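PDB 2BV2: ciona betagamma-crystallin from Ciona intestinalis, which binds two calcium ions in a single betagamma-crystallin domain and probably serves as a structural component of the neuroectodermal visual system. Local coordinates for residues L16-S21 with N26-N31; D32-I37 with G68-N73. All blocks are in the same frame, centred on the assembly; numbering follows the deposited sequence.

Contact 1: residues L16-S21 with N26-N31; sequences LELETS and NVHGFN
With CG anti to the backbone N (chi1 179°), Leu16 turns its two methyl groups toward His28 and leaves its CB facing the ring of Phe30. The result is a CH-pi contact of nearly ideal aim: Leu16 CB stands 3.7 Å from the centroid of the Phe30 ring, only 7° off the ring normal, so that all six ring carbons lie at much the same distance from it. The two side chains run past each other in opposite directions, which brings Leu16 CD2 back over the root of the ring, 4.0 Å from Phe30 CG. The same methyl reaches His28 CB at 3.8 Å, where the leucine and histidine side chains cross at about a right angle. A looser touch joins Leu18 CD2 to His28 CE1 at 4.3 Å, and Val27 CG2 rests on one face of the imidazole near its rim. Were Phe30 replaced by an alanine, Leu16 CB would probably lose the aromatic face it lies over, leaving a gap between strand 15-18 and the loop. Leu16 and Leu18 belong to the edge strand 15-18, bonded through their backbones to Leu5 and Ile3 of strand 2-6, while Leu18 also packs on Val80 of strand 79-82 in the other sheet.

Contact 2: residues D32-I37 with G68-N73; sequences DIVSSI and GSWGGN. With CA (calcium ion), chain C; CA (calcium ion), chain D.
The backbones of 32-37 and 68-73 stay well apart, Ser35 and Asn73 being the closest pair with 8.3 Å between their CA atoms, and the indole of Trp70 fills much of the interval. That ring is thrown inward by a chi1 of 68°, which places CG between the backbone N and the carbonyl carbon. Ile37 crosses it at about a right angle: its CD1 lies over one face of the six-membered ring, 4.0 Å from the centroid and 12° off the normal, a CH-pi contact displaced toward the rim, while Ile37 CG1 approaches Trp70 CZ3 to 3.8 Å. The ring edge is met by main chain, with Ser36 CA near the ring plane at 3.9 Å from CZ3. Val34 CG1 adds an oblique contact to Trp70 CH2. Ser35 and Ser36 both face Phe6 of strand 2-6, forming a classic beta bulge where strand 36-41 begins; their CB atoms turn away from the tryptophan. The run Asn31-Asp32-Ile33-Val34-Ser35-Ser36 fits the N/D-N/D-X-X-S/T-S calcium-binding signature of the betagamma-crystallin Greek key domain. Ile33 O and Ser35 OG bind the same calcium ion, each at 2.4 Å, its shell completed by a water, Glu7 O and Asp75 OD1, and Ser35 OG is also hydrogen-bonded to Asp74. The second calcium takes Asp32 OD1 at 2.5 Å, together with Asp48, Glu76 and Ser78, so adjacent residues of one short segment serve two separate ions. Between the segments a water at the indole's edge donates to both Val34 O and Asn73 O, bridging two backbone carbonyls that do not meet directly. Leu77, Tyr64 and Leu59 also pack against Trp70 in the core.

Overall arrangement
From the N terminus the chain lays down strand 2-6 and then the edge strand 15-18, after which contact 1 closes a short loop, with only four residues separating its segments. Residue 32 follows directly on residue 31, so contact 2 opens where contact 1 ends; the two are in series and neither nest nor cross. Contact 2 spans a far longer excursion of thirty residues, which includes strands 44-47 and 56-59 of the second sheet. The centres of the two contacts lie about 15 Å apart, on opposite sides of the chain's centre. Both reach the four-stranded sheet: contact 1 fastens a loop to its edge, and contact 2 joins the start of strand 36-41 to the loop preceding strand 79-82.

Contact 1: residues L16-S21 with N26-N31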
ATOM      1  N   LEU A  16      -2.295  -5.920   6.543  1.00 12.10           N
ATOM      2  CA  LEU A  16      -0.866  -6.253   6.557  1.00 10.37           C
ATOM      3  C   LEU A  16      -0.115  -5.025   7.024  1.00  8.02           C
ATOM      4  O   LEU A  16      -0.146  -3.993   6.359  1.00 11.09           O
ATOM      5  CB  LEU A  16      -0.383  -6.648   5.164  1.00 12.85           C
ATOM      6  CG  LEU A  16       1.100  -7.007   5.046  1.00 15.72           C
ATOM      7  CD1 LEU A  16       1.378  -8.263   5.835  1.00 16.27           C
ATOM      8  CD2 LEU A  16       1.523  -7.188   3.618  1.00 13.56           C
ATOM      9  N   GLU A  17       0.549  -5.141   8.178  1.00 10.32           N
ATOM     10  CA  GLU A  17       1.397  -4.061   8.683  1.00 12.57           C
ATOM     11  C   GLU A  17       2.834  -4.309   8.244  1.00 14.16           C
ATOM     12  O   GLU A  17       3.349  -5.418   8.419  1.00 11.12           O
ATOM     13  CB  GLU A  17       1.347  -3.977  10.202  1.00 14.04           C
ATOM     14  CG  GLU A  17       2.119  -2.796  10.763  1.00 17.26           C
ATOM     15  CD  GLU A  17       2.134  -2.759  12.270  1.00 21.59           C
ATOM     16  OE1 GLU A  17       1.037  -2.853  12.871  1.00 25.66           O
ATOM     17  OE2 GLU A  17       3.247  -2.633  12.847  1.00 23.62           O
ATOM     18  N   LEU A  18       3.465  -3.279   7.677  1.00 12.90           N
ATOM     19  CA  LEU A  18       4.843  -3.356   7.222  1.00 14.44           C
ATOM     20  C   LEU A  18       5.714  -2.242   7.811  1.00 11.06           C
ATOM     21  O   LEU A  18       5.268  -1.098   7.998  1.00 11.95           O
ATOM     22  CB  LEU A  18       4.903  -3.298   5.698  1.00 15.72           C
ATOM     23  CG  LEU A  18       4.227  -4.454   4.967  1.00 16.28           C
ATOM     24  CD1 LEU A  18       3.972  -4.065   3.522  1.00 13.60           C
ATOM     25  CD2 LEU A  18       5.063  -5.726   5.050  1.00 18.53           C
ATOM     26  N   GLU A  19       6.961  -2.596   8.123  1.00 11.80           N
ATOM     27  CA  GLU A  19       7.931  -1.625   8.600  1.00 11.09           C
ATOM     28  C   GLU A  19       9.201  -1.637   7.743  1.00 14.93           C
ATOM     29  O   GLU A  19      10.222  -1.037   8.105  1.00 14.65           O
ATOM     30  CB  GLU A  19       8.268  -1.919  10.063  1.00 12.95           C
ATOM     31  CG  GLU A  19       7.072  -1.782  10.984  1.00 15.08           C
ATOM     32  CD  GLU A  19       7.333  -2.320  12.361  1.00 22.39           C
ATOM     33  OE1 GLU A  19       7.586  -3.541  12.479  1.00 26.22           O
ATOM     34  OE2 GLU A  19       7.257  -1.525  13.318  1.00 27.23           O
ATOM     35  N   THR A  20       9.130  -2.309   6.597  1.00 14.20           N
ATOM     36  CA  THR A  20      10.278  -2.446   5.706  1.00 14.51           C
ATOM     37  C   THR A  20       9.714  -2.515   4.302  1.00 15.16           C
ATOM     38  O   THR A  20       8.523  -2.759   4.132  1.00 17.49           O
ATOM     39  CB  THR A  20      11.066  -3.743   6.038  0.50 17.27           C
ATOM     40  OG1 THR A  20      11.587  -3.660   7.368  0.50 19.00           O
ATOM     41  CG2 THR A  20      12.221  -3.980   5.087  0.50 18.46           C
ATOM     42  N   SER A  21      10.553  -2.279   3.306  1.00 14.12           N
ATOM     43  CA  SER A  21      10.136  -2.335   1.917  1.00 15.04           C
ATOM     44  C   SER A  21       9.817  -3.774   1.547  1.00 13.78           C
ATOM     45  O   SER A  21      10.343  -4.699   2.152  1.00 16.35           O
ATOM     46  CB  SER A  21      11.221  -1.727   1.024  0.50 15.33           C
ATOM     47  OG  SER A  21      11.495  -0.373   1.402  0.50 12.59           O
ATOM     48  N   ASN A  26       3.090 -10.467  -3.138  1.00 11.51           N
ATOM     49  CA  ASN A  26       2.704 -11.897  -3.162  1.00 10.18           C
ATOM     50  C   ASN A  26       3.309 -12.716  -2.028  1.00 11.28           C
ATOM     51  O   ASN A  26       2.711 -13.703  -1.590  1.00 12.37           O
ATOM     52  CB  ASN A  26       3.097 -12.552  -4.468  1.00 10.85           C
ATOM     53  CG  ASN A  26       2.192 -12.187  -5.618  1.00 14.85           C
ATOM     54  OD1 ASN A  26       0.996 -12.498  -5.622  1.00 20.93           O
ATOM     55  ND2 ASN A  26       2.765 -11.562  -6.633  1.00 21.35           N
ATOM     56  N   VAL A  27       4.496 -12.334  -1.570  1.00 12.66           N
ATOM     57  CA  VAL A  27       5.163 -13.080  -0.495  1.00 12.24           C
ATOM     58  C   VAL A  27       4.297 -13.108   0.764  1.00 14.36           C
ATOM     59  O   VAL A  27       4.379 -14.052   1.560  1.00 17.58           O
ATOM     60  CB  VAL A  27       6.573 -12.538  -0.172  1.00 14.63           C
ATOM     61  CG1 VAL A  27       7.463 -12.538  -1.418  1.00 18.15           C
ATOM     62  CG2 VAL A  27       6.498 -11.154   0.440  1.00 17.52           C
ATOM     63  N   HIS A  28       3.469 -12.077   0.926  1.00 13.01           N
ATOM     64  CA  HIS A  28       2.509 -11.978   2.037  1.00 11.37           C
ATOM     65  C   HIS A  28       1.044 -12.113   1.615  1.00 11.95           C
ATOM     66  O   HIS A  28       0.150 -11.814   2.399  1.00 13.20           O
ATOM     67  CB  HIS A  28       2.725 -10.651   2.758  1.00 13.24           C
ATOM     68  CG  HIS A  28       4.067 -10.543   3.400  1.00 12.10           C
ATOM     69  ND1 HIS A  28       4.976  -9.563   3.075  1.00 15.52           N
ATOM     70  CD2 HIS A  28       4.664 -11.314   4.340  1.00 13.46           C
ATOM     71  CE1 HIS A  28       6.071  -9.727   3.796  1.00 15.00           C
ATOM     72  NE2 HIS A  28       5.910 -10.787   4.567  1.00 17.85           N
ATOM     73  N   GLY A  29       0.791 -12.576   0.389  1.00 11.54           N
ATOM     74  CA  GLY A  29      -0.577 -12.794  -0.088  1.00 12.02           C
ATOM     75  C   GLY A  29      -1.377 -11.514  -0.265  1.00 11.57           C
ATOM     76  O   GLY A  29      -2.613 -11.530  -0.165  1.00 15.88           O
ATOM     77  N   PHE A  30      -0.686 -10.413  -0.550  1.00 11.12           N
ATOM     78  CA  PHE A  30      -1.304  -9.089  -0.608  1.00 11.68           C
ATOM     79  C   PHE A  30      -1.124  -8.403  -1.969  1.00 14.29           C
ATOM     80  O   PHE A  30      -1.259  -7.190  -2.099  1.00 13.12           O
ATOM     81  CB  PHE A  30      -0.781  -8.210   0.535  1.00 12.66           C
ATOM     82  CG  PHE A  30      -1.790  -7.977   1.606  1.00 11.22           C
ATOM     83  CD1 PHE A  30      -2.090  -8.972   2.517  1.00 13.75           C
ATOM     84  CD2 PHE A  30      -2.455  -6.754   1.709  1.00 13.04           C
ATOM     85  CE1 PHE A  30      -3.031  -8.767   3.499  1.00 13.15           C
ATOM     86  CE2 PHE A  30      -3.405  -6.555   2.681  1.00 14.55           C
ATOM     87  CZ  PHE A  30      -3.686  -7.561   3.583  1.00 15.00           C
ATOM     88  N   ASN A  31      -0.810  -9.185  -2.980  1.00 10.48           N
ATOM     89  CA  ASN A  31      -0.714  -8.652  -4.327  1.00 13.17           C
ATOM     90  C   ASN A  31      -2.096  -8.442  -4.912  1.00 10.42           C
ATOM     91  O   ASN A  31      -2.938  -9.336  -4.883  1.00 12.74           O
ATOM     92  CB  ASN A  31       0.080  -9.591  -5.249  1.00 14.31           C
ATOM     93  CG  ASN A  31       0.465  -8.921  -6.540  1.00 15.22           C
ATOM     94  OD1 ASN A  31       1.159  -7.902  -6.526  1.00 15.54           O
ATOM     95  ND2 ASN A  31       0.012  -9.470  -7.666  1.00 17.97           N
TER

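Contact 2: residues D32-I37 with G68-N73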
ATOM      1  N   ASP A  32      -2.305  -7.251  -5.454  1.00 12.96           N
ATOM      2  CA  ASP A  32      -3.507  -6.891  -6.188  1.00 11.55           C
ATOM      3  C   ASP A  32      -4.805  -7.071  -5.402  1.00  9.42           C
ATOM      4  O   ASP A  32      -5.825  -7.484  -5.962  1.00 13.71           O
ATOM      5  CB  ASP A  32      -3.575  -7.607  -7.534  1.00 11.85           C
ATOM      6  CG  ASP A  32      -2.473  -7.176  -8.479  1.00 13.93           C
ATOM      7  OD1 ASP A  32      -1.780  -6.185  -8.191  1.00 12.74           O
ATOM      8  OD2 ASP A  32      -2.303  -7.815  -9.535  1.00 17.65           O
ATOM      9  N   ILE A  33      -4.757  -6.758  -4.107  1.00  9.35           N
ATOM     10  CA  ILE A  33      -5.974  -6.710  -3.305  1.00 10.59           C
ATOM     11  C   ILE A  33      -6.177  -5.455  -2.491  1.00  7.86           C
ATOM     12  O   ILE A  33      -7.239  -5.303  -1.918  1.00  8.70           O
ATOM     13  CB  ILE A  33      -6.076  -7.902  -2.314  1.00 11.15           C
ATOM     14  CG1 ILE A  33      -4.988  -7.848  -1.246  1.00 10.37           C
ATOM     15  CG2 ILE A  33      -6.035  -9.226  -3.061  1.00 13.42           C
ATOM     16  CD1 ILE A  33      -5.214  -8.878  -0.151  1.00 11.03           C
ATOM     17  N   VAL A  34      -5.184  -4.573  -2.399  1.00  8.55           N
ATOM     18  CA  VAL A  34      -5.277  -3.445  -1.473  1.00  9.40           C
ATOM     19  C   VAL A  34      -6.283  -2.387  -1.951  1.00 10.66           C
ATOM     20  O   VAL A  34      -6.282  -1.979  -3.113  1.00 11.85           O
ATOM     21  CB  VAL A  34      -3.907  -2.797  -1.227  1.00  9.66           C
ATOM     22  CG1 VAL A  34      -4.049  -1.429  -0.503  1.00 12.85           C
ATOM     23  CG2 VAL A  34      -3.007  -3.729  -0.430  1.00 10.98           C
ATOM     24  N   SER A  35      -7.165  -1.982  -1.033  1.00  9.86           N
ATOM     25  CA  SER A  35      -8.194  -1.011  -1.320  1.00  9.07           C
ATOM     26  C   SER A  35      -8.222   0.180  -0.337  1.00  6.71           C
ATOM     27  O   SER A  35      -8.902   1.151  -0.598  1.00  9.12           O
ATOM     28  CB  SER A  35      -9.541  -1.728  -1.350  1.00 10.30           C
ATOM     29  OG  SER A  35      -9.599  -2.700  -2.386  1.00 11.39           O
ATOM     30  N   SER A  36      -7.530   0.091   0.810  1.00  5.77           N
ATOM     31  CA  SER A  36      -7.273   1.257   1.645  1.00  7.70           C
ATOM     32  C   SER A  36      -5.953   1.094   2.403  1.00  9.42           C
ATOM     33  O   SER A  36      -5.399  -0.017   2.481  1.00 10.51           O
ATOM     34  CB  SER A  36      -8.418   1.488   2.629  1.00 11.42           C
ATOM     35  OG  SER A  36      -8.578   0.403   3.526  1.00 10.86           O
ATOM     36  N   ILE A  37      -5.461   2.207   2.944  1.00 11.62           N
ATOM     37  CA  ILE A  37      -4.123   2.267   3.540  1.00 12.20           C
ATOM     38  C   ILE A  37      -4.101   3.243   4.700  1.00  8.82           C
ATOM     39  O   ILE A  37      -4.712   4.297   4.626  1.00 11.21           O
ATOM     40  CB  ILE A  37      -3.040   2.713   2.503  1.00 10.82           C
ATOM     41  CG1 ILE A  37      -2.881   1.687   1.371  1.00 11.19           C
ATOM     42  CG2 ILE A  37      -1.686   2.949   3.194  1.00 12.75           C
ATOM     43  CD1 ILE A  37      -1.886   2.140   0.302  1.00 11.51           C
ATOM     44  N   GLY A  68      -8.641   6.108  -4.697  1.00 12.48           N
ATOM     45  CA  GLY A  68      -8.720   7.496  -5.165  1.00 12.96           C
ATOM     46  C   GLY A  68      -8.022   8.472  -4.242  1.00 12.93           C
ATOM     47  O   GLY A  68      -7.479   9.476  -4.709  1.00 13.27           O
ATOM     48  N   SER A  69      -7.993   8.168  -2.939  1.00  9.79           N
ATOM     49  CA  SER A  69      -7.369   9.044  -1.980  1.00 11.53           C
ATOM     50  C   SER A  69      -5.853   9.096  -2.142  1.00  9.86           C
ATOM     51  O   SER A  69      -5.237  10.061  -1.713  1.00 12.56           O
ATOM     52  CB  SER A  69      -7.751   8.652  -0.558  1.00 15.66           C
ATOM     53  OG  SER A  69      -7.030   7.528  -0.165  1.00 17.44           O
ATOM     54  N   TRP A  70      -5.245   8.085  -2.759  1.00 11.48           N
ATOM     55  CA  TRP A  70      -3.820   8.201  -3.167  1.00 11.00           C
ATOM     56  C   TRP A  70      -3.589   8.397  -4.674  1.00 12.54           C
ATOM     57  O   TRP A  70      -2.449   8.464  -5.128  1.00 14.70           O
ATOM     58  CB  TRP A  70      -2.969   7.050  -2.626  1.00 12.12           C
ATOM     59  CG  TRP A  70      -3.233   5.671  -3.188  1.00 13.26           C
ATOM     60  CD1 TRP A  70      -2.753   5.147  -4.365  1.00 12.38           C
ATOM     61  CD2 TRP A  70      -3.983   4.624  -2.563  1.00 13.12           C
ATOM     62  NE1 TRP A  70      -3.180   3.843  -4.508  1.00 11.28           N
ATOM     63  CE2 TRP A  70      -3.924   3.496  -3.412  1.00 14.76           C
ATOM     64  CE3 TRP A  70      -4.691   4.526  -1.356  1.00 16.35           C
ATOM     65  CZ2 TRP A  70      -4.577   2.291  -3.110  1.00 14.36           C
ATOM     66  CZ3 TRP A  70      -5.335   3.338  -1.056  1.00 14.22           C
ATOM     67  CH2 TRP A  70      -5.273   2.233  -1.926  1.00 13.27           C
ATOM     68  N   GLY A  71      -4.676   8.557  -5.421  1.00 15.88           N
ATOM     69  CA  GLY A  71      -4.643   8.784  -6.871  1.00 17.62           C
ATOM     70  C   GLY A  71      -4.467   7.505  -7.674  1.00 18.76           C
ATOM     71  O   GLY A  71      -4.090   7.551  -8.849  1.00 19.56           O
ATOM     72  N   GLY A  72      -4.749   6.363  -7.049  1.00 14.60           N
ATOM     73  CA  GLY A  72      -4.464   5.066  -7.650  1.00 13.14           C
ATOM     74  C   GLY A  72      -5.692   4.264  -8.014  1.00 16.19           C
ATOM     75  O   GLY A  72      -6.806   4.780  -8.007  1.00 18.28           O
ATOM     76  N   ASN A  73      -5.445   2.992  -8.329  1.00 17.49           N
ATOM     77  CA  ASN A  73      -6.432   2.035  -8.802  1.00 17.82           C
ATOM     78  C   ASN A  73      -6.659   0.956  -7.744  1.00 17.60           C
ATOM     79  O   ASN A  73      -5.745   0.600  -7.000  1.00 19.58           O
ATOM     80  CB  ASN A  73      -5.918   1.348 -10.084  1.00 17.56           C
ATOM     81  CG  ASN A  73      -5.849   2.286 -11.290  1.00 21.13           C
ATOM     82  OD1 ASN A  73      -6.740   3.097 -11.509  1.00 23.63           O
ATOM     83  ND2 ASN A  73      -4.791   2.146 -12.098  1.00 21.18           N
TER
HETATM   84 CA    CA C 101      -9.623  -5.083  -2.355  1.00  9.62          CA
HETATM   85 CA    CA D 102      -0.192  -4.775  -9.433  1.00 20.30          CA
HETATM   86  O   HOH W   1      -4.484  -1.156  -4.971  1.00 13.45           O
HETATM   87  O   HOH W   2     -11.307  -4.814  -3.945  1.00 12.80           O